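Local coordinates for uncharacterized protein PA2218 (Pseudomonas aeruginosa, PDB 2HDW) that is uncharacterized but has an alpha/beta-hydrolase fold and is probably a hydrolase, at residues Q118-R123 / I354-I359. Sequence-based numbering, arbitrary orientation.
Sequences QTMAER and IPFDRI
Met120 and Phe356 bring the two backbones closest, their CA atoms 7.5 Å apart, where the C-terminal end of helix 112-122 meets the first turn of helix 356-366 in this alpha/beta-hydrolase fold. Pro355, at the N-cap position of the later helix, is also the centre of an inverse gamma turn. Phe356 reaches across to the earlier helix, and CG2 of Thr119 makes a CH-pi contact with its ring, 3.5 Å from the centroid and only 5° off the normal. Ile354 CG2 sits over the centre of the opposite face, so two methyl groups clamp the ring, while Tyr116 packs against it edge-to-face. The Thr119 hydroxyl turns back to its own helix and is hydrogen-bonded to Leu115 O. Met120 runs past the ring obliquely, with chi3 near -67° turning CE toward Ile359: its SD lies 3.9 Å from Phe356 CD1, a Met-aromatic contact, and its CE touches Ile359 CG2 at 3.8 Å. Ile359 and Met120 also reach the sheet, at strands 309-314 and 126-130 respectively. Toward the more exposed margin, one face of the Arg123 guanidinium lies over Phe356 CB. Arg123 NH1 closes a salt bridge 3.0 Å from Asp357 OD1, meeting that oxygen on the anti side with an N-H...O angle of 149°.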
loop_
_atom_site.group_PDB
_atom_site.type_symbol
_atom_site.label_atom_id
_atom_site.label_comp_id
_atom_site.label_asym_id
_atom_site.label_seq_id
_atom_site.Cartn_x
_atom_site.Cartn_y
_atom_site.Cartn_z
ATOM N N GLN A 118 -5.108 1.794 12.854
ATOM C CA GLN A 118 -5.800 2.080 14.101
ATOM C C GLN A 118 -6.302 0.799 14.755
ATOM O O GLN A 118 -6.202 0.633 15.968
ATOM C CB GLN A 118 -6.983 3.027 13.876
ATOM C CG GLN A 118 -7.629 3.449 15.190
ATOM C CD GLN A 118 -8.702 4.501 15.030
ATOM O OE1 GLN A 118 -9.790 4.227 14.524
ATOM N NE2 GLN A 118 -8.403 5.712 15.467
ATOM N N THR A 119 -6.843 -0.099 13.939
ATOM C CA THR A 119 -7.375 -1.363 14.430
ATOM C C THR A 119 -6.277 -2.204 15.063
ATOM O O THR A 119 -6.473 -2.798 16.123
ATOM C CB THR A 119 -8.029 -2.169 13.291
ATOM O OG1 THR A 119 -9.059 -1.383 12.686
ATOM C CG2 THR A 119 -8.640 -3.462 13.823
ATOM N N MET A 120 -5.114 -2.253 14.424
ATOM C CA MET A 120 -4.023 -3.044 14.973
ATOM C C MET A 120 -3.436 -2.371 16.214
ATOM O O MET A 120 -2.895 -3.039 17.095
ATOM C CB MET A 120 -2.957 -3.284 13.903
ATOM C CG MET A 120 -3.431 -4.241 12.801
ATOM S SD MET A 120 -3.876 -5.901 13.416
ATOM C CE MET A 120 -2.344 -6.438 13.915
ATOM N N ALA A 121 -3.564 -1.049 16.292
ATOM C CA ALA A 121 -3.080 -0.318 17.462
ATOM C C ALA A 121 -3.983 -0.682 18.646
ATOM O O ALA A 121 -3.546 -0.693 19.793
ATOM C CB ALA A 121 -3.128 1.173 17.206
ATOM N N GLU A 122 -5.250 -0.974 18.365
ATOM C CA GLU A 122 -6.169 -1.372 19.427
ATOM C C GLU A 122 -5.801 -2.789 19.852
ATOM O O GLU A 122 -6.171 -3.240 20.938
ATOM C CB GLU A 122 -7.621 -1.364 18.941
ATOM C CG GLU A 122 -8.149 -0.014 18.490
ATOM C CD GLU A 122 -9.638 -0.055 18.192
ATOM O OE1 GLU A 122 -10.078 -0.989 17.489
ATOM O OE2 GLU A 122 -10.369 0.846 18.657
ATOM N N ARG A 123 -5.076 -3.490 18.982
ATOM C CA ARG A 123 -4.659 -4.861 19.256
ATOM C C ARG A 123 -3.315 -4.916 19.987
ATOM O O ARG A 123 -2.728 -5.986 20.126
ATOM C CB ARG A 123 -4.564 -5.665 17.952
ATOM C CG ARG A 123 -5.831 -5.663 17.108
ATOM C CD ARG A 123 -7.005 -6.266 17.857
ATOM N NE ARG A 123 -8.264 -6.126 17.125
ATOM C CZ ARG A 123 -8.895 -7.120 16.506
ATOM N NH1 ARG A 123 -8.391 -8.348 16.521
ATOM N NH2 ARG A 123 -10.042 -6.887 15.884
ATOM N N ILE A 354 -12.197 -8.789 7.046
ATOM C CA ILE A 354 -10.760 -8.656 7.309
ATOM C C ILE A 354 -10.436 -9.465 8.563
ATOM O O ILE A 354 -10.969 -9.188 9.639
ATOM C CB ILE A 354 -10.356 -7.184 7.555
ATOM C CG1 ILE A 354 -10.752 -6.321 6.350
ATOM C CG2 ILE A 354 -8.853 -7.096 7.788
ATOM C CD1 ILE A 354 -10.511 -4.824 6.557
ATOM N N PRO A 355 -9.555 -10.477 8.446
ATOM C CA PRO A 355 -9.185 -11.312 9.597
ATOM C C PRO A 355 -8.177 -10.667 10.551
ATOM O O PRO A 355 -7.026 -11.094 10.630
ATOM C CB PRO A 355 -8.637 -12.577 8.938
ATOM C CG PRO A 355 -7.961 -12.040 7.721
ATOM C CD PRO A 355 -8.944 -10.992 7.204
ATOM N N PHE A 356 -8.616 -9.648 11.286
ATOM C CA PHE A 356 -7.725 -8.961 12.211
ATOM C C PHE A 356 -7.234 -9.855 13.344
ATOM O O PHE A 356 -6.098 -9.708 13.789
ATOM C CB PHE A 356 -8.398 -7.709 12.778
ATOM C CG PHE A 356 -8.404 -6.542 11.827
ATOM C CD1 PHE A 356 -7.208 -5.985 11.384
ATOM C CD2 PHE A 356 -9.604 -5.989 11.393
ATOM C CE1 PHE A 356 -7.204 -4.894 10.522
ATOM C CE2 PHE A 356 -9.617 -4.894 10.529
ATOM C CZ PHE A 356 -8.419 -4.344 10.092
ATOM N N ASP A 357 -8.076 -10.772 13.819
ATOM C CA ASP A 357 -7.649 -11.676 14.890
ATOM C C ASP A 357 -6.402 -12.417 14.404
ATOM O O ASP A 357 -5.381 -12.455 15.093
ATOM C CB ASP A 357 -8.737 -12.708 15.220
ATOM C CG ASP A 357 -9.901 -12.123 16.014
ATOM O OD1 ASP A 357 -9.980 -10.889 16.171
ATOM O OD2 ASP A 357 -10.752 -12.919 16.476
ATOM N N ARG A 358 -6.502 -13.002 13.212
ATOM C CA ARG A 358 -5.404 -13.749 12.606
ATOM C C ARG A 358 -4.187 -12.891 12.321
ATOM O O ARG A 358 -3.058 -13.346 12.461
ATOM C CB ARG A 358 -5.860 -14.398 11.301
ATOM C CG ARG A 358 -6.011 -15.906 11.364
ATOM C CD ARG A 358 -4.786 -16.635 10.823
ATOM N NE ARG A 358 -3.590 -16.448 11.635
ATOM C CZ ARG A 358 -2.409 -17.006 11.367
ATOM N NH1 ARG A 358 -2.272 -17.789 10.306
ATOM N NH2 ARG A 358 -1.363 -16.778 12.159
ATOM N N ILE A 359 -4.413 -11.657 11.891
ATOM C CA ILE A 359 -3.303 -10.768 11.605
ATOM C C ILE A 359 -2.585 -10.422 12.913
ATOM O O ILE A 359 -1.358 -10.477 12.981
ATOM C CB ILE A 359 -3.786 -9.487 10.890
ATOM C CG1 ILE A 359 -4.379 -9.859 9.521
ATOM C CG2 ILE A 359 -2.630 -8.518 10.720
ATOM C CD1 ILE A 359 -4.962 -8.692 8.741
#